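Local structure of hypothetical protein PH1109 (Pyrococcus horikoshii, 2D59) at residues H48-Y53 against R135-L140; L89-V94 against S117-E122; K66-P69 against I74-K77. The protein is of unknown function but belongs to the CoA-binding domain family, with a Rossmann-like fold of a parallel sheet flanked by helices. All coordinates share one frame; numbering follows the deposited sequence.

Interaction 1 of 3, residues H48-Y53 against R135-L140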
loop_
_atom_site.group_PDB
_atom_site.type_symbol
_atom_site.label_atom_id
_atom_site.label_comp_id
_atom_site.label_asym_id
_atom_site.label_seq_id
_atom_site.Cartn_x
_atom_site.Cartn_y
_atom_site.Cartn_z
ATOM N N HIS A 48 9.323 -5.055 -10.297
ATOM C CA HIS A 48 8.393 -6.080 -10.749
ATOM C C HIS A 48 7.193 -5.563 -11.540
ATOM O O HIS A 48 6.102 -6.140 -11.506
ATOM C CB HIS A 48 7.961 -6.948 -9.568
ATOM C CG HIS A 48 9.013 -7.926 -9.145
ATOM N ND1 HIS A 48 10.087 -7.575 -8.358
ATOM C CD2 HIS A 48 9.195 -9.226 -9.477
ATOM C CE1 HIS A 48 10.889 -8.619 -8.223
ATOM N NE2 HIS A 48 10.371 -9.630 -8.893
ATOM N N GLY A 49 7.414 -4.457 -12.249
ATOM C CA GLY A 49 6.393 -3.887 -13.112
ATOM C C GLY A 49 5.245 -3.063 -12.574
ATOM O O GLY A 49 4.369 -2.663 -13.344
ATOM N N TYR A 50 5.222 -2.803 -11.274
ATOM C CA TYR A 50 4.142 -2.013 -10.704
ATOM C C TYR A 50 4.303 -0.516 -10.959
ATOM O O TYR A 50 5.422 -0.013 -11.090
ATOM C CB TYR A 50 4.043 -2.266 -9.198
ATOM C CG TYR A 50 3.521 -3.643 -8.852
ATOM C CD1 TYR A 50 4.367 -4.751 -8.836
ATOM C CD2 TYR A 50 2.169 -3.841 -8.575
ATOM C CE1 TYR A 50 3.876 -6.024 -8.551
ATOM C CE2 TYR A 50 1.669 -5.108 -8.290
ATOM C CZ TYR A 50 2.524 -6.192 -8.280
ATOM O OH TYR A 50 2.024 -7.445 -8.007
ATOM N N ASP A 51 3.174 0.179 -11.068
ATOM C CA ASP A 51 3.168 1.634 -11.247
ATOM C C ASP A 51 3.063 2.141 -9.815
ATOM O O ASP A 51 1.992 2.086 -9.209
ATOM C CB ASP A 51 1.942 2.086 -12.047
ATOM C CG ASP A 51 2.093 1.856 -13.542
ATOM O OD1 ASP A 51 1.084 1.991 -14.270
ATOM O OD2 ASP A 51 3.214 1.556 -13.994
ATOM N N VAL A 52 4.176 2.619 -9.267
ATOM C CA VAL A 52 4.196 3.079 -7.887
ATOM C C VAL A 52 4.300 4.592 -7.750
ATOM O O VAL A 52 5.235 5.212 -8.257
ATOM C CB VAL A 52 5.369 2.428 -7.112
ATOM C CG1 VAL A 52 5.255 2.738 -5.626
ATOM C CG2 VAL A 52 5.368 0.918 -7.339
ATOM N N TYR A 53 3.325 5.165 -7.055
ATOM C CA TYR A 53 3.254 6.598 -6.808
ATOM C C TYR A 53 3.456 6.813 -5.313
ATOM O O TYR A 53 2.531 6.645 -4.518
ATOM C CB TYR A 53 1.886 7.112 -7.263
ATOM C CG TYR A 53 1.599 6.775 -8.710
ATOM C CD1 TYR A 53 2.102 7.565 -9.745
ATOM C CD2 TYR A 53 0.889 5.624 -9.049
ATOM C CE1 TYR A 53 1.908 7.213 -11.075
ATOM C CE2 TYR A 53 0.686 5.261 -10.376
ATOM C CZ TYR A 53 1.199 6.057 -11.386
ATOM O OH TYR A 53 1.006 5.694 -12.697
ATOM N N ARG A 135 6.726 -9.433 0.407
ATOM C CA ARG A 135 6.740 -10.788 0.936
ATOM C C ARG A 135 5.677 -11.643 0.255
ATOM O O ARG A 135 5.946 -12.774 -0.155
ATOM C CB ARG A 135 6.484 -10.773 2.444
ATOM C CG ARG A 135 6.878 -12.070 3.136
ATOM C CD ARG A 135 8.105 -11.864 4.017
ATOM N NE ARG A 135 7.758 -11.261 5.302
ATOM C CZ ARG A 135 8.645 -10.783 6.170
ATOM N NH1 ARG A 135 8.237 -10.260 7.317
ATOM N NH2 ARG A 135 9.941 -10.814 5.885
ATOM N N GLU A 136 4.468 -11.101 0.148
ATOM C CA GLU A 136 3.367 -11.825 -0.484
ATOM C C GLU A 136 3.661 -12.091 -1.955
ATOM O O GLU A 136 3.414 -13.191 -2.462
ATOM C CB GLU A 136 2.062 -11.031 -0.347
ATOM C CG GLU A 136 1.529 -10.920 1.072
ATOM C CD GLU A 136 1.356 -12.272 1.736
ATOM O OE1 GLU A 136 2.310 -12.745 2.385
ATOM O OE2 GLU A 136 0.267 -12.867 1.597
ATOM N N HIS A 137 4.197 -11.092 -2.647
ATOM C CA HIS A 137 4.508 -11.266 -4.056
ATOM C C HIS A 137 5.548 -12.366 -4.229
ATOM O O HIS A 137 5.389 -13.265 -5.054
ATOM C CB HIS A 137 5.012 -9.952 -4.653
ATOM C CG HIS A 137 5.174 -9.992 -6.140
ATOM N ND1 HIS A 137 6.262 -10.572 -6.755
ATOM C CD2 HIS A 137 4.374 -9.542 -7.135
ATOM C CE1 HIS A 137 6.126 -10.476 -8.065
ATOM N NE2 HIS A 137 4.989 -9.856 -8.323
ATOM N N GLU A 138 6.609 -12.302 -3.434
ATOM C CA GLU A 138 7.665 -13.301 -3.509
ATOM C C GLU A 138 7.166 -14.725 -3.291
ATOM O O GLU A 138 7.477 -15.623 -4.075
ATOM C CB GLU A 138 8.758 -12.999 -2.478
ATOM C CG GLU A 138 9.693 -11.869 -2.868
ATOM C CD GLU A 138 10.719 -11.565 -1.789
ATOM O OE1 GLU A 138 11.684 -10.825 -2.075
ATOM O OE2 GLU A 138 10.556 -12.061 -0.655
ATOM N N ARG A 139 6.391 -14.935 -2.231
ATOM C CA ARG A 139 5.911 -16.280 -1.924
ATOM C C ARG A 139 4.734 -16.773 -2.760
ATOM O O ARG A 139 4.566 -17.978 -2.943
ATOM C CB ARG A 139 5.563 -16.388 -0.434
ATOM C CG ARG A 139 4.235 -15.779 -0.042
ATOM C CD ARG A 139 3.997 -15.879 1.466
ATOM N NE ARG A 139 2.651 -15.434 1.810
ATOM C CZ ARG A 139 1.556 -16.175 1.664
ATOM N NH1 ARG A 139 0.370 -15.680 1.990
ATOM N NH2 ARG A 139 1.649 -17.424 1.222
ATOM N N LEU A 140 3.927 -15.856 -3.283
ATOM C CA LEU A 140 2.767 -16.255 -4.075
ATOM C C LEU A 140 2.976 -16.232 -5.582
ATOM O O LEU A 140 2.356 -17.014 -6.306
ATOM C CB LEU A 140 1.565 -15.377 -3.723
ATOM C CG LEU A 140 1.080 -15.464 -2.273
ATOM C CD1 LEU A 140 0.016 -14.404 -2.021
ATOM C CD2 LEU A 140 0.527 -16.854 -1.998
#

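Interaction 2 of 3, residues L89-V94 against S117-E122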
loop_
_atom_site.group_PDB
_atom_site.type_symbol
_atom_site.label_atom_id
_atom_site.label_comp_id
_atom_site.label_asym_id
_atom_site.label_seq_id
_atom_site.Cartn_x
_atom_site.Cartn_y
_atom_site.Cartn_z
ATOM N N LEU A 89 -1.986 7.265 12.203
ATOM C CA LEU A 89 -1.948 8.106 11.011
ATOM C C LEU A 89 -2.635 7.500 9.790
ATOM O O LEU A 89 -2.807 8.176 8.776
ATOM C CB LEU A 89 -0.497 8.436 10.658
ATOM C CG LEU A 89 0.326 9.124 11.750
ATOM C CD1 LEU A 89 1.766 9.277 11.285
ATOM C CD2 LEU A 89 -0.286 10.478 12.076
ATOM N N THR A 90 -3.031 6.235 9.879
ATOM C CA THR A 90 -3.676 5.580 8.750
ATOM C C THR A 90 -5.076 6.104 8.449
ATOM O O THR A 90 -5.522 6.059 7.304
ATOM C CB THR A 90 -3.757 4.056 8.957
ATOM O OG1 THR A 90 -4.591 3.762 10.084
ATOM C CG2 THR A 90 -2.365 3.483 9.189
ATOM N N MET A 91 -5.771 6.600 9.469
ATOM C CA MET A 91 -7.120 7.116 9.265
ATOM C C MET A 91 -7.141 8.205 8.197
ATOM O O MET A 91 -7.946 8.162 7.271
ATOM C CB MET A 91 -7.685 7.669 10.575
ATOM C CG MET A 91 -9.082 8.259 10.443
ATOM S SD MET A 91 -10.296 7.086 9.795
ATOM C CE MET A 91 -10.935 6.386 11.320
ATOM N N GLU A 92 -6.247 9.178 8.327
ATOM C CA GLU A 92 -6.182 10.271 7.365
ATOM C C GLU A 92 -5.990 9.742 5.944
ATOM O O GLU A 92 -6.658 10.188 5.014
ATOM C CB GLU A 92 -5.042 11.229 7.731
ATOM C CG GLU A 92 -3.654 10.631 7.604
ATOM C CD GLU A 92 -2.572 11.523 8.180
ATOM O OE1 GLU A 92 -2.480 12.699 7.764
ATOM O OE2 GLU A 92 -1.813 11.045 9.049
ATOM N N TYR A 93 -5.089 8.779 5.781
ATOM C CA TYR A 93 -4.823 8.212 4.467
ATOM C C TYR A 93 -5.936 7.305 3.958
ATOM O O TYR A 93 -6.111 7.153 2.749
ATOM C CB TYR A 93 -3.483 7.472 4.479
ATOM C CG TYR A 93 -2.314 8.418 4.614
ATOM C CD1 TYR A 93 -1.563 8.469 5.785
ATOM C CD2 TYR A 93 -1.991 9.301 3.584
ATOM C CE1 TYR A 93 -0.516 9.379 5.929
ATOM C CE2 TYR A 93 -0.953 10.213 3.718
ATOM C CZ TYR A 93 -0.220 10.248 4.891
ATOM O OH TYR A 93 0.805 11.155 5.030
ATOM N N VAL A 94 -6.687 6.699 4.872
ATOM C CA VAL A 94 -7.795 5.844 4.470
ATOM C C VAL A 94 -8.882 6.742 3.888
ATOM O O VAL A 94 -9.487 6.422 2.869
ATOM C CB VAL A 94 -8.376 5.057 5.664
ATOM C CG1 VAL A 94 -9.689 4.393 5.267
ATOM C CG2 VAL A 94 -7.382 4.004 6.116
ATOM N N SER A 117 -9.609 0.917 9.381
ATOM C CA SER A 117 -9.977 -0.235 8.567
ATOM C C SER A 117 -11.490 -0.337 8.433
ATOM O O SER A 117 -12.008 -0.650 7.361
ATOM C CB SER A 117 -9.436 -1.519 9.198
ATOM O OG SER A 117 -9.828 -2.658 8.455
ATOM N N LYS A 118 -12.197 -0.068 9.525
ATOM C CA LYS A 118 -13.653 -0.138 9.522
ATOM C C LYS A 118 -14.245 0.850 8.523
ATOM O O LYS A 118 -15.134 0.503 7.749
ATOM C CB LYS A 118 -14.201 0.151 10.920
ATOM C CG LYS A 118 -15.715 0.066 11.022
ATOM C CD LYS A 118 -16.178 0.301 12.450
ATOM C CE LYS A 118 -17.691 0.214 12.563
ATOM N NZ LYS A 118 -18.157 0.394 13.968
ATOM N N LYS A 119 -13.743 2.080 8.539
ATOM C CA LYS A 119 -14.236 3.098 7.620
ATOM C C LYS A 119 -13.979 2.657 6.184
ATOM O O LYS A 119 -14.846 2.783 5.318
ATOM C CB LYS A 119 -13.548 4.439 7.893
ATOM C CG LYS A 119 -14.048 5.584 7.023
ATOM C CD LYS A 119 -13.468 6.917 7.466
ATOM C CE LYS A 119 -13.938 7.289 8.864
ATOM N NZ LYS A 119 -13.373 8.593 9.311
ATOM N N ALA A 120 -12.787 2.124 5.938
ATOM C CA ALA A 120 -12.431 1.658 4.605
ATOM C C ALA A 120 -13.382 0.550 4.165
ATOM O O ALA A 120 -13.859 0.539 3.031
ATOM C CB ALA A 120 -10.997 1.148 4.597
ATOM N N ASP A 121 -13.656 -0.384 5.073
ATOM C CA ASP A 121 -14.544 -1.501 4.775
ATOM C C ASP A 121 -15.964 -1.029 4.487
ATOM O O ASP A 121 -16.598 -1.500 3.546
ATOM C CB ASP A 121 -14.556 -2.498 5.939
ATOM C CG ASP A 121 -15.536 -3.640 5.720
ATOM O OD1 ASP A 121 -15.500 -4.267 4.638
ATOM O OD2 ASP A 121 -16.341 -3.916 6.635
ATOM N N GLU A 122 -16.460 -0.102 5.298
ATOM C CA GLU A 122 -17.807 0.419 5.105
ATOM C C GLU A 122 -17.913 1.171 3.782
ATOM O O GLU A 122 -19.010 1.371 3.257
ATOM C CB GLU A 122 -18.188 1.348 6.260
ATOM C CG GLU A 122 -18.224 0.661 7.616
ATOM C CD GLU A 122 -18.714 1.574 8.723
ATOM O OE1 GLU A 122 -18.121 2.657 8.913
ATOM O OE2 GLU A 122 -19.692 1.205 9.404
#

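Interaction 3 of 3, residues K66-P69 against I74-K77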
loop_
_atom_site.group_PDB
_atom_site.type_symbol
_atom_site.label_atom_id
_atom_site.label_comp_id
_atom_site.label_asym_id
_atom_site.label_seq_id
_atom_site.Cartn_x
_atom_site.Cartn_y
_atom_site.Cartn_z
ATOM N N LYS A 66 8.121 10.778 -8.595
ATOM C CA LYS A 66 7.632 12.000 -7.969
ATOM C C LYS A 66 6.827 11.605 -6.737
ATOM O O LYS A 66 5.937 10.758 -6.817
ATOM C CB LYS A 66 6.744 12.795 -8.926
ATOM C CG LYS A 66 6.200 14.076 -8.309
ATOM C CD LYS A 66 5.377 14.875 -9.299
ATOM C CE LYS A 66 4.852 16.151 -8.661
ATOM N NZ LYS A 66 4.072 16.967 -9.631
ATOM N N CYS A 67 7.138 12.221 -5.602
ATOM C CA CYS A 67 6.450 11.912 -4.354
ATOM C C CYS A 67 5.428 12.988 -3.991
ATOM O O CYS A 67 5.757 14.172 -3.945
ATOM C CB CYS A 67 7.476 11.759 -3.234
ATOM S SG CYS A 67 6.823 11.058 -1.709
ATOM N N TYR A 68 4.192 12.567 -3.733
ATOM C CA TYR A 68 3.117 13.496 -3.394
ATOM C C TYR A 68 2.844 13.579 -1.890
ATOM O O TYR A 68 3.045 12.614 -1.154
ATOM C CB TYR A 68 1.833 13.094 -4.132
ATOM C CG TYR A 68 1.995 13.008 -5.634
ATOM C CD1 TYR A 68 2.636 11.919 -6.228
ATOM C CD2 TYR A 68 1.535 14.031 -6.460
ATOM C CE1 TYR A 68 2.816 11.852 -7.610
ATOM C CE2 TYR A 68 1.709 13.976 -7.841
ATOM C CZ TYR A 68 2.348 12.888 -8.409
ATOM O OH TYR A 68 2.517 12.839 -9.775
ATOM N N PRO A 69 2.390 14.751 -1.412
ATOM C CA PRO A 69 2.100 14.928 0.014
ATOM C C PRO A 69 0.803 14.244 0.445
ATOM O O PRO A 69 0.583 14.006 1.631
ATOM C CB PRO A 69 2.039 16.445 0.163
ATOM C CG PRO A 69 1.462 16.871 -1.144
ATOM C CD PRO A 69 2.225 16.022 -2.142
ATOM N N ILE A 74 -2.203 12.682 -6.345
ATOM C CA ILE A 74 -1.738 11.848 -7.445
ATOM C C ILE A 74 -2.681 11.988 -8.635
ATOM O O ILE A 74 -3.883 11.766 -8.514
ATOM C CB ILE A 74 -1.675 10.367 -7.020
ATOM C CG1 ILE A 74 -0.695 10.218 -5.858
ATOM C CG2 ILE A 74 -1.248 9.501 -8.195
ATOM C CD1 ILE A 74 -0.713 8.847 -5.204
ATOM N N PRO A 75 -2.141 12.366 -9.804
ATOM C CA PRO A 75 -2.927 12.542 -11.031
ATOM C C PRO A 75 -3.560 11.251 -11.548
ATOM O O PRO A 75 -4.738 11.220 -11.898
ATOM C CB PRO A 75 -1.903 13.098 -12.025
ATOM C CG PRO A 75 -0.881 13.752 -11.153
ATOM C CD PRO A 75 -0.744 12.773 -10.022
ATOM N N ASP A 76 -2.765 10.187 -11.593
ATOM C CA ASP A 76 -3.226 8.895 -12.094
ATOM C C ASP A 76 -4.143 8.150 -11.133
ATOM O O ASP A 76 -4.172 8.436 -9.936
ATOM C CB ASP A 76 -2.020 8.021 -12.439
ATOM C CG ASP A 76 -1.172 8.623 -13.544
ATOM O OD1 ASP A 76 -0.114 8.052 -13.876
ATOM O OD2 ASP A 76 -1.569 9.680 -14.077
ATOM N N LYS A 77 -4.895 7.190 -11.668
ATOM C CA LYS A 77 -5.810 6.408 -10.848
ATOM C C LYS A 77 -5.011 5.495 -9.928
ATOM O O LYS A 77 -3.965 4.968 -10.310
ATOM C CB LYS A 77 -6.750 5.564 -11.720
ATOM C CG LYS A 77 -6.105 4.352 -12.387
ATOM C CD LYS A 77 -5.287 4.718 -13.616
ATOM C CE LYS A 77 -6.174 5.158 -14.776
ATOM N NZ LYS A 77 -6.841 6.464 -14.522
#

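Interaction 1 of 3, residues H48-Y53 against R135-L140
The imidazole of H137 has Y50 OH at its edge, near the ring plane, and H48 CD2 approaching obliquely. In return, H137 CD2 lies at the edge of the Y50 ring, near its plane, and H137 CE1 comes obliquely to the H48 ring. The three rings form an aromatic cluster. It joins the final helix 133-141 of this Rossmann-like fold to the turn between helix 37-47 and edge strand 51-55. H137 CE1 lies 3.6 Å from H48 CD2, and the ring planes are inclined at 62°. The side chains of Y50 and H137 come from opposite directions, with their planes at 77°. H137 holds CG anti to its backbone N (chi1 -172°), which carries the imidazole out from the helix toward both partners.

Y44 supports the cluster from helix 37-47. Its ring stacks on H48 and its hydroxyl is hydrogen-bonded to H137 ND1. H48 ND1 is bonded to Y44 O, and Y50 OH to L19 O. These bonds to helices 37-47 and 12-21 satisfy H137 ND1, H48 ND1 and Y50 OH. G49, with positive phi, is the C-prime residue of a Schellman motif that ends helix 37-47. The motif turns the chain between H48 and Y50. Beyond the turn, the tyrosine reaches the imidazole: H137 CD2 lies 3.8 Å from Y50 CE1 and 3.3 Å from Y50 OH.

Interaction 2 of 3, residues L89-V94 against S117-E122
K119 NZ has two neighbours on helix 87-100. It lies 3.5 Å from M91 SD across the contact, and it forms a salt bridge with E95 OE1, one helical turn further on. E95, outside the two segments, is its strongest polar partner, and the sulfur is an additional close neighbour. The two long side chains cross at about a right angle. M91 SD also sits 3.8 Å from K119 CE and 3.9 Å from K119 CD, so the sulfur rests against the outer methylenes as well as the amine. M91 CE adds a contact with K119 CE at 4.0 Å.

Both chains are bent to meet. M91 starts out with CG anti to the backbone N, then turns at chi2 (57°) and chi3, which brings its end closer to K119 than its first bond would suggest. K119 runs extended as far as CG and CD and then bends at chi3 (-64°), which swings CE and NZ over to the methionine. The pair is partly exposed, at the outer side of the helix interface.

Deeper in, the contact is apolar. V94 CG1 meets A120 CB at 3.6 Å and comes within 3.9 Å of A120 N. The alanine is small, consistent with the close approach: V94 CA and A120 CA are 6.2 Å apart. V94 also touches A116, one turn earlier on the second helix. Beneath the pair, A120 packs on V105 of strand 104-107.

Helix 87-100, strand 104-107 and helix 114-122 follow one another in the chain. Neighbouring helices that pack together over a parallel sheet in this way are typical of the beta-alpha-beta crossovers of a Rossmann-like fold.

Interaction 3 of 3, residues K66-P69 against I74-K77
Y68 leaves the backbone through CB and sets one face of its ring against I74, while P75 meets the outer end of the ring obliquely. The contact is a CH-pi arrangement in the long loop between strand 65-66 and central-sheet strand 80-83 of the Rossmann-like domain. CB itself points toward the other segment. From there CG goes anti to the carbonyl carbon (chi1 -56°), which turns the ring face to the isoleucine.

At the near end of the ring, CG is 3.9 Å from I74 CG1, and CD1 is 3.8 Å from that same methylene. Across the same face, CD2 is 4.0 Å from I74 N. The main-chain carbon I74 CA lies over the centre of this face, 4.1 Å from the Y68 ring centroid and 12° off the ring normal. Such a placement directs a backbone C-H group at the pi system.

Further out the partner changes. CE2 and CZ meet P75 CD, with 3.5 Å between Y68 CZ and P75 CD. The peptide between I74 and P75 is trans, so P75 CD lies on the side of I74 CA, and one ring can touch both residues.

The two residues are held in other ways as well. I74 is buried and its side chain packs on A26, Y53 and V55, on two strands of the parallel sheet. I74 O is hydrogen-bonded to K100 NZ, which also donates to D76 O. The backbone of Y68 is tied by hydrogen bonds to P54, near the end of strand 51-55, and N56, just after it. The side chain ends at the hydroxyl, where Y68 OH comes within 3.3 Å of P75 CD and 3.8 Å of P75 CG.

From the N terminus, residues 48-53 come first and open the widest loop. It closes only at 135-140, where interaction 1 ties the turn leading into edge strand 51-55 to the last helix. The other two contacts fall within that loop, one after the other. Interaction 3 is a short closure inside the loop that leads to strand 80-83. Interaction 2 then joins helices 87-100 and 114-122 on the far side of the chain's centre from interaction 1, about 22 Å between centres. Interactions 1 and 3 touch through Y53, whose side chain packs on I74 and makes a weak hydrogen bond to D76. None of the loops cross.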